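Local coordinates for periplasmic branched-chain amino acid-binding protein (PDB 3I09) that probably binds branched-chain amino acids or related small carboxylates in the periplasm for an ABC transporter, and here holds acetoacetic acid, at residues A[82-87]-A[96-101]; A[106-111]-A[117-122]; A[50-55]-A[77-82]. One frame throughout, in Å; residues are numbered along the deposited sequence.

Contact 1 of 3, residues A[82-87]-A[96-101]; sequences ATALSM and KVYINI
Tyr98 reaches from its strand to the helix and gives its hydroxyl proton to the backbone carbonyl of Ala84. The bond from Tyr98 OH to Ala84 O, 2.8 Å long, lies in the carbonyl plane on a lone pair, with a C=O...donor angle of 108°. The tyrosine can extend this far because its CG stands anti to the backbone N (chi1 174°). Tyr98 OH also accepts from Asn100 ND2 on its own strand, at 3.0 Å. Two bonds therefore grip this buried oxygen. Asn100 ND2 packs tightly, 3.2 Å from Ala84 CB. Asn100 OD1 accepts from Ala103 N. A water accepts from Asn100 ND2 and donates to Thr83 OG1, which is also bonded to Asn80 O.

Selenomethionine Met87 crosses Tyr98 at about a right angle. Met87 CB lies 4.0 Å from Tyr98 CZ. The chain bends at chi3, and this brings Met87 CE to 3.8 Å from Tyr98 OH. Leu75 of the neighbouring strand touches both residues. The helix and strand segments run nearly antiparallel, at 168°, with axes 10.1 Å apart. This is the helix-to-sheet packing of a right-handed beta-alpha-beta crossover, built from strand 72-77, helix 81-94 and strand 97-100.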
ATOM      1  N   ALA A  82       8.856   7.602  -0.893  1.00  9.92           N
ATOM      2  CA  ALA A  82       9.791   8.612  -1.432  1.00 11.22           C
ATOM      3  C   ALA A  82       9.795   8.486  -2.964  1.00 10.71           C
ATOM      4  O   ALA A  82       9.726   9.507  -3.681  1.00 11.29           O
ATOM      5  CB  ALA A  82      11.193   8.461  -0.855  1.00  9.84           C
ATOM      6  N   THR A  83       9.846   7.246  -3.472  1.00 11.57           N
ATOM      7  CA  THR A  83       9.774   7.025  -4.918  1.00 11.23           C
ATOM      8  C   THR A  83       8.404   7.384  -5.476  1.00 10.73           C
ATOM      9  O   THR A  83       8.303   7.932  -6.584  1.00 11.91           O
ATOM     10  CB  THR A  83      10.161   5.614  -5.366  1.00 11.95           C
ATOM     11  OG1 THR A  83       9.114   4.686  -5.082  1.00 10.41           O
ATOM     12  CG2 THR A  83      11.445   5.137  -4.719  1.00 10.14           C
ATOM     13  N   ALA A  84       7.350   7.124  -4.709  1.00 11.11           N
ATOM     14  CA  ALA A  84       6.001   7.445  -5.176  1.00 10.61           C
ATOM     15  C   ALA A  84       5.851   8.947  -5.442  1.00 10.86           C
ATOM     16  O   ALA A  84       5.182   9.359  -6.399  1.00 11.88           O
ATOM     17  CB  ALA A  84       4.922   7.006  -4.153  1.00 10.72           C
ATOM     18  N   LEU A  85       6.392   9.737  -4.534  1.00 11.56           N
ATOM     19  CA  LEU A  85       6.321  11.205  -4.603  1.00 12.44           C
ATOM     20  C   LEU A  85       7.206  11.795  -5.671  1.00 11.75           C
ATOM     21  O   LEU A  85       6.806  12.738  -6.318  1.00 10.35           O
ATOM     22  CB  LEU A  85       6.606  11.807  -3.246  1.00 12.43           C
ATOM     23  CG  LEU A  85       5.495  11.549  -2.216  1.00 14.30           C
ATOM     24  CD1 LEU A  85       5.970  11.937  -0.816  1.00 16.20           C
ATOM     25  CD2 LEU A  85       4.199  12.301  -2.564  1.00 15.39           C
ATOM     26  N   SER A  86       8.396  11.234  -5.882  1.00 11.10           N
ATOM     27  CA  SER A  86       9.257  11.728  -6.971  1.00 11.13           C
ATOM     28  C   SER A  86       8.625  11.429  -8.330  1.00 10.52           C
ATOM     29  O   SER A  86       8.590  12.311  -9.218  1.00 11.32           O
ATOM     30  CB  SER A  86      10.701  11.190  -6.848  1.00 10.69           C
ATOM     31  OG  SER A  86      10.797   9.794  -7.091  1.00 15.26           O
HETATM   32  N   MSE A  87       8.063  10.236  -8.487  1.00 10.72           N
HETATM   33  CA  MSE A  87       7.345   9.890  -9.710  1.00 10.41           C
HETATM   34  C   MSE A  87       6.092  10.715  -9.943  1.00 11.41           C
HETATM   35  O   MSE A  87       5.790  11.102 -11.086  1.00 11.51           O
HETATM   36  CB  MSE A  87       7.003   8.383  -9.708  1.00 11.59           C
HETATM   37  CG  MSE A  87       8.245   7.550  -9.909  1.00 11.63           C
HETATM   38 SE   MSE A  87       7.864   5.623 -10.092  0.75 12.19          SE
HETATM   39  CE  MSE A  87       7.187   5.266  -8.395  1.00 11.08           C
ATOM     40  N   LYS A  96       0.779  12.730 -17.453  1.00 12.77           N
ATOM     41  CA  LYS A  96       0.675  11.314 -17.762  1.00 12.57           C
ATOM     42  C   LYS A  96      -0.025  10.600 -16.635  1.00 11.98           C
ATOM     43  O   LYS A  96       0.184  10.914 -15.475  1.00 10.81           O
ATOM     44  CB  LYS A  96       2.040  10.669 -17.933  1.00 14.24           C
ATOM     45  CG  LYS A  96       2.882  11.254 -19.044  1.00 17.16           C
ATOM     46  CD  LYS A  96       2.277  11.016 -20.410  1.00 18.57           C
ATOM     47  CE  LYS A  96       3.196  11.621 -21.473  1.00 19.94           C
ATOM     48  NZ  LYS A  96       2.537  11.769 -22.790  1.00 17.06           N
ATOM     49  N   VAL A  97      -0.849   9.613 -16.987  1.00 10.82           N
ATOM     50  CA  VAL A  97      -1.591   8.862 -15.990  1.00 11.23           C
ATOM     51  C   VAL A  97      -0.683   8.016 -15.081  1.00 10.69           C
ATOM     52  O   VAL A  97       0.155   7.224 -15.550  1.00 10.74           O
ATOM     53  CB  VAL A  97      -2.670   7.941 -16.654  1.00 10.64           C
ATOM     54  CG1 VAL A  97      -3.446   7.109 -15.570  1.00 10.48           C
ATOM     55  CG2 VAL A  97      -3.628   8.798 -17.538  1.00 12.85           C
ATOM     56  N   TYR A  98      -0.849   8.212 -13.781  1.00 10.63           N
ATOM     57  CA  TYR A  98      -0.016   7.613 -12.774  1.00 10.97           C
ATOM     58  C   TYR A  98      -0.915   6.942 -11.719  1.00 10.66           C
ATOM     59  O   TYR A  98      -1.682   7.625 -11.004  1.00 10.52           O
ATOM     60  CB  TYR A  98       0.863   8.687 -12.134  1.00 11.07           C
ATOM     61  CG  TYR A  98       1.704   8.233 -10.935  1.00  9.64           C
ATOM     62  CD1 TYR A  98       2.475   7.070 -10.968  1.00  9.70           C
ATOM     63  CD2 TYR A  98       1.757   9.012  -9.788  1.00 12.66           C
ATOM     64  CE1 TYR A  98       3.261   6.699  -9.882  1.00 11.56           C
ATOM     65  CE2 TYR A  98       2.522   8.658  -8.701  1.00 13.21           C
ATOM     66  CZ  TYR A  98       3.269   7.507  -8.742  1.00 13.06           C
ATOM     67  OH  TYR A  98       4.000   7.173  -7.641  1.00 15.03           O
ATOM     68  N   ILE A  99      -0.796   5.620 -11.607  1.00 10.07           N
ATOM     69  CA  ILE A  99      -1.535   4.902 -10.602  1.00  9.98           C
ATOM     70  C   ILE A  99      -0.549   4.291  -9.630  1.00 10.86           C
ATOM     71  O   ILE A  99       0.318   3.487 -10.007  1.00 10.67           O
ATOM     72  CB  ILE A  99      -2.419   3.824 -11.213  1.00 11.37           C
ATOM     73  CG1 ILE A  99      -3.360   4.463 -12.218  1.00 12.21           C
ATOM     74  CG2 ILE A  99      -3.212   3.129 -10.094  1.00  9.95           C
ATOM     75  CD1 ILE A  99      -4.267   3.448 -12.936  1.00 12.74           C
ATOM     76  N   ASN A 100      -0.626   4.725  -8.382  1.00 10.88           N
ATOM     77  CA  ASN A 100       0.233   4.180  -7.341  1.00 10.52           C
ATOM     78  C   ASN A 100      -0.476   3.142  -6.474  1.00 10.18           C
ATOM     79  O   ASN A 100      -1.570   3.395  -5.948  1.00 11.04           O
ATOM     80  CB  ASN A 100       0.811   5.253  -6.453  1.00 11.53           C
ATOM     81  CG  ASN A 100       1.900   4.676  -5.549  1.00 11.75           C
ATOM     82  OD1 ASN A 100       1.591   3.965  -4.604  1.00 13.46           O
ATOM     83  ND2 ASN A 100       3.176   4.909  -5.903  1.00 14.46           N
ATOM     84  N   ILE A 101       0.139   1.955  -6.380  1.00 10.48           N
ATOM     85  CA  ILE A 101      -0.391   0.877  -5.548  1.00 10.64           C
ATOM     86  C   ILE A 101       0.436   0.662  -4.271  1.00 11.28           C
ATOM     87  O   ILE A 101      -0.102   0.633  -3.148  1.00 11.19           O
ATOM     88  CB  ILE A 101      -0.422  -0.474  -6.323  1.00 11.94           C
ATOM     89  CG1 ILE A 101      -1.574  -0.504  -7.347  1.00 14.75           C
ATOM     90  CG2 ILE A 101      -0.597  -1.645  -5.360  1.00 11.80           C
ATOM     91  CD1 ILE A 101      -1.495   0.481  -8.384  1.00 18.72           C
TER
HETATM   92  O   HOH W   1       6.130   4.263  -5.557  1.00 16.54           O

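Contact 2 of 3, residues A[106-111]-A[117-122]; sequences DTLTNE and TVHYAY. With AAE (acetoacetic acid), chain C.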
ATOM      1  N   ASP A 106      -0.291   9.360   2.489  1.00 12.28           N
ATOM      2  CA  ASP A 106      -1.503  10.099   2.085  1.00 12.23           C
ATOM      3  C   ASP A 106      -1.212  11.458   1.427  1.00 12.78           C
ATOM      4  O   ASP A 106      -2.115  12.083   0.875  1.00 12.60           O
ATOM      5  CB  ASP A 106      -2.521  10.217   3.236  1.00 13.24           C
ATOM      6  CG  ASP A 106      -2.112  11.189   4.335  1.00 17.33           C
ATOM      7  OD1 ASP A 106      -0.919  11.507   4.490  1.00 15.95           O
ATOM      8  OD2 ASP A 106      -3.024  11.592   5.108  1.00 21.08           O
ATOM      9  N   THR A 107       0.056  11.883   1.478  1.00 12.49           N
ATOM     10  CA  THR A 107       0.542  13.054   0.773  1.00 13.02           C
ATOM     11  C   THR A 107       0.134  13.044  -0.719  1.00 12.42           C
ATOM     12  O   THR A 107      -0.109  14.082  -1.352  1.00 12.14           O
ATOM     13  CB  THR A 107       2.111  13.089   0.864  1.00 13.13           C
ATOM     14  OG1 THR A 107       2.513  12.755   2.196  1.00 17.95           O
ATOM     15  CG2 THR A 107       2.598  14.418   0.527  1.00 16.15           C
ATOM     16  N   LEU A 108       0.107  11.847  -1.291  1.00 11.57           N
ATOM     17  CA  LEU A 108      -0.205  11.648  -2.686  1.00 12.52           C
ATOM     18  C   LEU A 108      -1.585  12.161  -3.109  1.00 12.35           C
ATOM     19  O   LEU A 108      -1.774  12.434  -4.274  1.00 13.28           O
ATOM     20  CB  LEU A 108      -0.093  10.155  -3.042  1.00 12.31           C
ATOM     21  CG  LEU A 108       1.334   9.667  -3.206  1.00 15.68           C
ATOM     22  CD1 LEU A 108       1.322   8.113  -3.068  1.00 15.12           C
ATOM     23  CD2 LEU A 108       1.999  10.135  -4.592  1.00 13.02           C
ATOM     24  N   THR A 109      -2.525  12.264  -2.157  1.00 11.62           N
ATOM     25  CA  THR A 109      -3.870  12.758  -2.446  1.00 10.54           C
ATOM     26  C   THR A 109      -4.220  13.973  -1.592  1.00 10.88           C
ATOM     27  O   THR A 109      -5.365  14.329  -1.431  1.00 11.97           O
ATOM     28  CB  THR A 109      -4.906  11.643  -2.240  1.00 12.10           C
ATOM     29  OG1 THR A 109      -4.832  11.177  -0.894  1.00 12.10           O
ATOM     30  CG2 THR A 109      -4.631  10.457  -3.240  1.00  9.36           C
ATOM     31  N   ASN A 110      -3.186  14.617  -1.061  1.00 12.02           N
ATOM     32  CA  ASN A 110      -3.339  15.714  -0.140  1.00 11.94           C
ATOM     33  C   ASN A 110      -2.394  16.832  -0.560  1.00 11.10           C
ATOM     34  O   ASN A 110      -2.642  17.430  -1.611  1.00 12.26           O
ATOM     35  CB  ASN A 110      -3.168  15.219   1.296  1.00 11.74           C
ATOM     36  CG  ASN A 110      -4.444  14.630   1.832  1.00 13.38           C
ATOM     37  OD1 ASN A 110      -5.420  15.376   2.116  1.00 13.63           O
ATOM     38  ND2 ASN A 110      -4.488  13.300   1.935  1.00 11.95           N
ATOM     39  N   GLU A 111      -1.313  17.069   0.179  1.00 13.43           N
ATOM     40  CA  GLU A 111      -0.401  18.174  -0.154  1.00 13.45           C
ATOM     41  C   GLU A 111       0.165  18.083  -1.573  1.00 14.50           C
ATOM     42  O   GLU A 111       0.492  19.114  -2.163  1.00 13.92           O
ATOM     43  CB  GLU A 111       0.747  18.268   0.853  1.00 15.11           C
ATOM     44  CG  GLU A 111       0.337  18.706   2.257  1.00 16.22           C
ATOM     45  CD  GLU A 111      -0.178  17.586   3.140  1.00 18.58           C
ATOM     46  OE1 GLU A 111      -0.235  16.405   2.687  1.00 13.75           O
ATOM     47  OE2 GLU A 111      -0.496  17.897   4.318  1.00 18.40           O
ATOM     48  N   THR A 117      -3.143  11.600 -10.842  1.00 12.74           N
ATOM     49  CA  THR A 117      -2.713  10.607  -9.861  1.00 12.51           C
ATOM     50  C   THR A 117      -3.892   9.810  -9.342  1.00 11.66           C
ATOM     51  O   THR A 117      -4.928  10.382  -9.023  1.00 10.73           O
ATOM     52  CB  THR A 117      -2.034  11.310  -8.706  1.00 13.90           C
ATOM     53  OG1 THR A 117      -0.916  12.066  -9.220  1.00 16.81           O
ATOM     54  CG2 THR A 117      -1.581  10.287  -7.607  1.00 11.66           C
ATOM     55  N   VAL A 118      -3.730   8.496  -9.269  1.00 10.57           N
ATOM     56  CA  VAL A 118      -4.677   7.643  -8.607  1.00 10.16           C
ATOM     57  C   VAL A 118      -3.921   6.899  -7.506  1.00 12.17           C
ATOM     58  O   VAL A 118      -2.867   6.315  -7.783  1.00 11.27           O
ATOM     59  CB  VAL A 118      -5.293   6.639  -9.588  1.00 11.24           C
ATOM     60  CG1 VAL A 118      -6.249   5.671  -8.856  1.00  9.54           C
ATOM     61  CG2 VAL A 118      -6.016   7.404 -10.695  1.00 11.88           C
ATOM     62  N   HIS A 119      -4.483   6.893  -6.287  1.00 11.21           N
ATOM     63  CA  HIS A 119      -3.903   6.142  -5.176  1.00 11.26           C
ATOM     64  C   HIS A 119      -4.847   4.978  -4.916  1.00 12.14           C
ATOM     65  O   HIS A 119      -5.957   5.144  -4.421  1.00 11.58           O
ATOM     66  CB  HIS A 119      -3.678   7.040  -3.948  1.00 11.77           C
ATOM     67  CG  HIS A 119      -2.614   6.521  -3.004  1.00 10.54           C
ATOM     68  ND1 HIS A 119      -2.356   7.113  -1.787  1.00 14.13           N
ATOM     69  CD2 HIS A 119      -1.700   5.530  -3.134  1.00 13.02           C
ATOM     70  CE1 HIS A 119      -1.381   6.463  -1.178  1.00 11.15           C
ATOM     71  NE2 HIS A 119      -0.956   5.498  -1.972  1.00 11.70           N
ATOM     72  N   TYR A 120      -4.405   3.786  -5.318  1.00 10.80           N
ATOM     73  CA  TYR A 120      -5.334   2.719  -5.615  1.00 10.66           C
ATOM     74  C   TYR A 120      -5.694   1.771  -4.468  1.00 11.37           C
ATOM     75  O   TYR A 120      -6.860   1.343  -4.382  1.00 10.52           O
ATOM     76  CB  TYR A 120      -4.856   1.893  -6.807  1.00 10.56           C
ATOM     77  CG  TYR A 120      -5.937   1.062  -7.488  1.00 10.39           C
ATOM     78  CD1 TYR A 120      -6.714   1.602  -8.513  1.00  8.90           C
ATOM     79  CD2 TYR A 120      -6.106  -0.304  -7.178  1.00 12.77           C
ATOM     80  CE1 TYR A 120      -7.664   0.828  -9.184  1.00 12.17           C
ATOM     81  CE2 TYR A 120      -7.079  -1.084  -7.831  1.00 10.26           C
ATOM     82  CZ  TYR A 120      -7.835  -0.511  -8.854  1.00 11.90           C
ATOM     83  OH  TYR A 120      -8.804  -1.232  -9.515  1.00 11.42           O
ATOM     84  N   ALA A 121      -4.714   1.399  -3.646  1.00 12.22           N
ATOM     85  CA  ALA A 121      -4.877   0.255  -2.720  1.00 11.62           C
ATOM     86  C   ALA A 121      -5.128   0.582  -1.257  1.00 11.99           C
ATOM     87  O   ALA A 121      -5.999  -0.026  -0.614  1.00 12.13           O
ATOM     88  CB  ALA A 121      -3.699  -0.703  -2.846  1.00 11.25           C
ATOM     89  N   TYR A 122      -4.352   1.499  -0.715  1.00 11.01           N
ATOM     90  CA  TYR A 122      -4.412   1.868   0.706  1.00 11.77           C
ATOM     91  C   TYR A 122      -3.676   3.195   0.870  1.00 11.43           C
ATOM     92  O   TYR A 122      -2.966   3.607  -0.020  1.00 10.82           O
ATOM     93  CB  TYR A 122      -3.769   0.828   1.619  1.00 11.94           C
ATOM     94  CG  TYR A 122      -2.281   0.811   1.562  1.00 10.55           C
ATOM     95  CD1 TYR A 122      -1.616   0.364   0.423  1.00 10.94           C
ATOM     96  CD2 TYR A 122      -1.516   1.387   2.574  1.00 10.93           C
ATOM     97  CE1 TYR A 122      -0.205   0.405   0.338  1.00 11.21           C
ATOM     98  CE2 TYR A 122      -0.109   1.393   2.515  1.00 12.37           C
ATOM     99  CZ  TYR A 122       0.533   0.936   1.396  1.00 12.50           C
ATOM    100  OH  TYR A 122       1.916   0.978   1.339  1.00 12.17           O
TER
HETATM  101  O1  AAE C 501       4.831   3.771   1.295  1.00 12.11           O
HETATM  102  C2  AAE C 501       5.782   3.069   1.681  1.00 12.90           C
HETATM  103  O3  AAE C 501       6.968   3.464   1.641  1.00 10.60           O
HETATM  104  C4  AAE C 501       5.474   1.706   2.278  1.00 12.11           C
HETATM  105  C5  AAE C 501       5.522   0.626   1.233  1.00 16.14           C
HETATM  106  O8  AAE C 501       5.561   0.900   0.010  1.00 11.84           O
HETATM  107  C9  AAE C 501       5.352  -0.772   1.752  1.00 12.93           C
HETATM  108  O   HOH W   2      -3.564   8.936  -0.279  1.00 12.72           O
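Leu108 places its CD1 methyl over one face of the His119 ring. The CH-pi contact measures 3.8 Å from Leu108 CD1 to the centroid of the His119 ring, 17° off the ring normal. The opposite face of the imidazole carries the backbone oxygen of Tyr122, offset toward the rim. The ring is thus sandwiched between a methyl and a carbonyl. Thr109 comes in at the ring edge, and its CG2 lies 3.6 Å from His119 CB.

Both ring nitrogens have polar partners. Water 2 sits in the ring plane, 2.7 Å from His119 ND1, and also lies 2.6 Å from Thr109 OG1. His119 NE2 is hydrogen-bonded to Ala103 O. With chi1 of Thr109 at 59°, its hydroxyl faces the water while its methyl rests against the histidine.

The next shell shapes the turn that carries Leu108 and Thr109. Asp106 O accepts from Thr109 N and from Asn110 ND2, which approach from opposite faces of its plane. The Asn110 ND2 to Asp106 O bond is 2.9 Å long. Further out, Arg370 makes salt bridges to Asp106 and Glu111.

The Leu108 side chain fills in between helix 81-94 and strand 117-119, touching Ala84, Leu85 and Asn88 of the helix. Strand 117-119 is an edge strand of the mixed sheet and pairs with strand 97-100. Tyr122, beyond its end, reaches the acetoacetic acid pocket.

Contact 3 of 3, residues A[50-55]-A[77-82]; sequences ADHQNK and GGTNSA. With AAE (acetoacetic acid), chain C.
The segments 50-55 and 77-82 carry the loops that follow two parallel strands and come closest at Asn54 and Asn80, whose CA atoms are 6.4 Å apart. In the first, strand 43-51 ends at Asp51, and an Asx turn follows in which Asp51 OD1 accepts from Gln53 N. Gln53 and Asn54 both have positive phi, and Lys55 is the N-cap of helix 56-69. In the second, strand 72-77 ends at Gly77, and Gly78 and Thr79 lead to Asn80, the N-cap of helix 81-94. Asn80 also has positive phi. Its OD1 makes a weak capping bond to Ala82 N.

The histidine ring bridges the two loops. His52 NE2 donates to Thr79 O at 2.8 Å, with the carbonyl oxygen near the ring plane and the donor tilted from the carbonyl plane. The other nitrogen, His52 ND1, accepts from Asn54 N at 2.9 Å. This fixes the ring rotation and assigns its proton to NE2. Asn80 CB packs 3.8 Å from His52 CE1.

The two asparagines meet through their amides. Asn80 ND2 donates to Asn54 OD1 at 2.9 Å, almost straight (168°). Their planes are 30° apart. The anti placement of Asn80 CG relative to its backbone N (chi1 -174°) carries the amide across to Asn54. Water 3 also links Asn80 ND2 to Asn54 O, while Asn54 ND2 bonds Asp12.

The far side of the second loop holds the ligand. Asn80 N donates to acetoacetic acid O8 at 2.9 Å, and Ser81 N to its carboxylate O3 at 2.8 Å. Ser81 OG donates to acetoacetic acid O1 over a short 2.5 Å. Tyr150 and Gly104 also bond the ligand. A carboxylate bound at the N-terminal end of a helix is characteristic of the cleft of amino acid-binding type I periplasmic proteins.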
ATOM      1  N   ALA A  50      11.157  -1.571 -13.983  1.00 10.56           N
ATOM      2  CA  ALA A  50      12.456  -1.211 -13.447  1.00 11.69           C
ATOM      3  C   ALA A  50      12.452  -1.397 -11.948  1.00 12.80           C
ATOM      4  O   ALA A  50      11.409  -1.253 -11.302  1.00 12.10           O
ATOM      5  CB  ALA A  50      12.811   0.249 -13.815  1.00 11.10           C
ATOM      6  N   ASP A  51      13.623  -1.731 -11.408  1.00 12.13           N
ATOM      7  CA  ASP A  51      13.838  -1.814  -9.955  1.00 12.86           C
ATOM      8  C   ASP A  51      14.362  -0.457  -9.520  1.00 12.64           C
ATOM      9  O   ASP A  51      15.461  -0.045  -9.958  1.00 12.01           O
ATOM     10  CB  ASP A  51      14.926  -2.862  -9.678  1.00 12.72           C
ATOM     11  CG  ASP A  51      15.234  -3.042  -8.206  1.00 14.40           C
ATOM     12  OD1 ASP A  51      14.627  -2.377  -7.327  1.00 11.81           O
ATOM     13  OD2 ASP A  51      16.114  -3.892  -7.907  1.00 16.52           O
ATOM     14  N   HIS A  52      13.611   0.260  -8.691  1.00 11.99           N
ATOM     15  CA  HIS A  52      14.113   1.563  -8.196  1.00 11.70           C
ATOM     16  C   HIS A  52      15.129   1.478  -7.081  1.00 11.89           C
ATOM     17  O   HIS A  52      15.707   2.500  -6.713  1.00 13.43           O
ATOM     18  CB  HIS A  52      12.997   2.562  -7.840  1.00 11.65           C
ATOM     19  CG  HIS A  52      12.018   2.116  -6.799  1.00 11.24           C
ATOM     20  ND1 HIS A  52      12.368   1.539  -5.595  1.00 10.43           N
ATOM     21  CD2 HIS A  52      10.676   2.305  -6.744  1.00 12.25           C
ATOM     22  CE1 HIS A  52      11.287   1.372  -4.859  1.00 12.60           C
ATOM     23  NE2 HIS A  52      10.241   1.814  -5.542  1.00  9.95           N
ATOM     24  N   GLN A  53      15.319   0.281  -6.545  1.00 12.77           N
ATOM     25  CA  GLN A  53      16.310   0.054  -5.492  0.50 13.99           C
ATOM     26  C   GLN A  53      16.065   0.974  -4.289  1.00 13.48           C
ATOM     27  O   GLN A  53      16.988   1.322  -3.573  1.00 13.17           O
ATOM     28  CB  GLN A  53      17.724   0.266  -6.055  0.50 14.03           C
ATOM     29  CG  GLN A  53      17.954  -0.405  -7.418  0.50 16.24           C
ATOM     30  CD  GLN A  53      19.410  -0.519  -7.789  0.50 18.93           C
ATOM     31  OE1 GLN A  53      20.263  -0.860  -6.949  0.50 22.47           O
ATOM     32  NE2 GLN A  53      19.711  -0.257  -9.052  0.50 16.47           N
ATOM     33  N   ASN A  54      14.816   1.353  -4.056  1.00 11.61           N
ATOM     34  CA  ASN A  54      14.483   2.304  -2.977  1.00 12.00           C
ATOM     35  C   ASN A  54      15.198   3.653  -3.059  1.00 13.33           C
ATOM     36  O   ASN A  54      15.488   4.276  -2.031  1.00 13.54           O
ATOM     37  CB  ASN A  54      14.634   1.647  -1.613  1.00 12.72           C
ATOM     38  CG  ASN A  54      13.623   0.571  -1.425  1.00 13.54           C
ATOM     39  OD1 ASN A  54      12.429   0.841  -1.525  1.00 13.52           O
ATOM     40  ND2 ASN A  54      14.088  -0.679  -1.170  1.00 15.00           N
ATOM     41  N   LYS A  55      15.399   4.106  -4.303  1.00 12.05           N
ATOM     42  CA  LYS A  55      15.993   5.395  -4.598  1.00 13.50           C
ATOM     43  C   LYS A  55      15.001   6.248  -5.377  1.00 11.95           C
ATOM     44  O   LYS A  55      14.646   5.928  -6.536  1.00 12.46           O
ATOM     45  CB  LYS A  55      17.259   5.217  -5.444  1.00 13.73           C
ATOM     46  CG  LYS A  55      18.379   4.404  -4.780  1.00 16.96           C
ATOM     47  CD  LYS A  55      18.853   4.914  -3.459  1.00 22.13           C
ATOM     48  CE  LYS A  55      20.059   4.054  -2.983  1.00 25.74           C
ATOM     49  NZ  LYS A  55      20.478   4.424  -1.622  1.00 27.10           N
ATOM     50  N   GLY A  77       3.011   2.843 -10.064  1.00 12.02           N
ATOM     51  CA  GLY A  77       3.941   3.091  -8.970  1.00 12.94           C
ATOM     52  C   GLY A  77       3.856   1.960  -7.964  1.00 11.76           C
ATOM     53  O   GLY A  77       2.782   1.614  -7.465  1.00 11.82           O
ATOM     54  N   GLY A  78       5.010   1.400  -7.612  1.00 12.41           N
ATOM     55  CA  GLY A  78       5.065   0.348  -6.609  1.00 11.56           C
ATOM     56  C   GLY A  78       5.366   0.885  -5.222  1.00 12.09           C
ATOM     57  O   GLY A  78       4.802   1.889  -4.782  1.00 10.89           O
ATOM     58  N   THR A  79       6.214   0.169  -4.508  1.00 11.14           N
ATOM     59  CA  THR A  79       6.477   0.456  -3.105  1.00 10.78           C
ATOM     60  C   THR A  79       7.415   1.666  -2.946  1.00 10.21           C
ATOM     61  O   THR A  79       8.027   2.137  -3.905  1.00 10.78           O
ATOM     62  CB  THR A  79       7.053  -0.796  -2.413  1.00 10.69           C
ATOM     63  OG1 THR A  79       8.152  -1.300  -3.169  1.00 10.84           O
ATOM     64  CG2 THR A  79       5.972  -1.927  -2.297  1.00 10.26           C
ATOM     65  N   ASN A  80       7.444   2.172  -1.716  1.00 10.79           N
ATOM     66  CA  ASN A  80       8.340   3.221  -1.249  1.00 10.98           C
ATOM     67  C   ASN A  80       7.773   4.624  -1.548  1.00 10.38           C
ATOM     68  O   ASN A  80       7.758   5.067  -2.697  1.00 10.85           O
ATOM     69  CB  ASN A  80       9.754   3.033  -1.787  1.00 11.44           C
ATOM     70  CG  ASN A  80      10.739   4.046  -1.182  1.00 12.42           C
ATOM     71  OD1 ASN A  80      10.406   5.249  -1.053  1.00 13.01           O
ATOM     72  ND2 ASN A  80      11.948   3.579  -0.817  1.00 11.57           N
ATOM     73  N   SER A  81       7.279   5.288  -0.503  1.00 10.57           N
ATOM     74  CA  SER A  81       6.618   6.577  -0.672  1.00 10.95           C
ATOM     75  C   SER A  81       7.552   7.687  -1.170  1.00 11.18           C
ATOM     76  O   SER A  81       7.075   8.609  -1.792  1.00 11.12           O
ATOM     77  CB  SER A  81       5.925   7.045   0.614  1.00 11.91           C
ATOM     78  OG  SER A  81       4.770   6.280   0.896  1.00 11.60           O
ATOM     79  N   ALA A  82       8.856   7.602  -0.893  1.00  9.92           N
ATOM     80  CA  ALA A  82       9.791   8.612  -1.432  1.00 11.22           C
ATOM     81  C   ALA A  82       9.795   8.486  -2.964  1.00 10.71           C
ATOM     82  O   ALA A  82       9.726   9.507  -3.681  1.00 11.29           O
ATOM     83  CB  ALA A  82      11.193   8.461  -0.855  1.00  9.84           C
TER
HETATM   84  O1  AAE C 501       4.831   3.771   1.295  1.00 12.11           O
HETATM   85  C2  AAE C 501       5.782   3.069   1.681  1.00 12.90           C
HETATM   86  O3  AAE C 501       6.968   3.464   1.641  1.00 10.60           O
HETATM   87  C4  AAE C 501       5.474   1.706   2.278  1.00 12.11           C
HETATM   88  C5  AAE C 501       5.522   0.626   1.233  1.00 16.14           C
HETATM   89  O8  AAE C 501       5.561   0.900   0.010  1.00 11.84           O
HETATM   90  C9  AAE C 501       5.352  -0.772   1.752  1.00 12.93           C
HETATM   91  O   HOH W   3      14.023   5.606  -0.065  1.00 17.23           O

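In the fold
All three contacts belong to the lobe built on the mixed sheet containing strands 72-77, 97-100 and 117-119. Contacts 1 and 3 share Ala82 and helix 81-94, with centres about 9 Å apart. The backbones of Gly77 and strand 97-100 join them in the sheet. Contact 2 extends it through Asn100 N, 2.8 Å from Val118 O, its centre also about 9 Å from that of contact 1. Contacts 2 and 3, with centres about 15 Å apart, do not touch, but both reach acetoacetic acid. Contact 3 hydrogen-bonds it, while Tyr122 OH in segment 117-122 lies 3.6 Å from acetoacetic acid C5. Contact 1 lies just behind the pocket, the Ala84 side chain about 6 Å from the ligand.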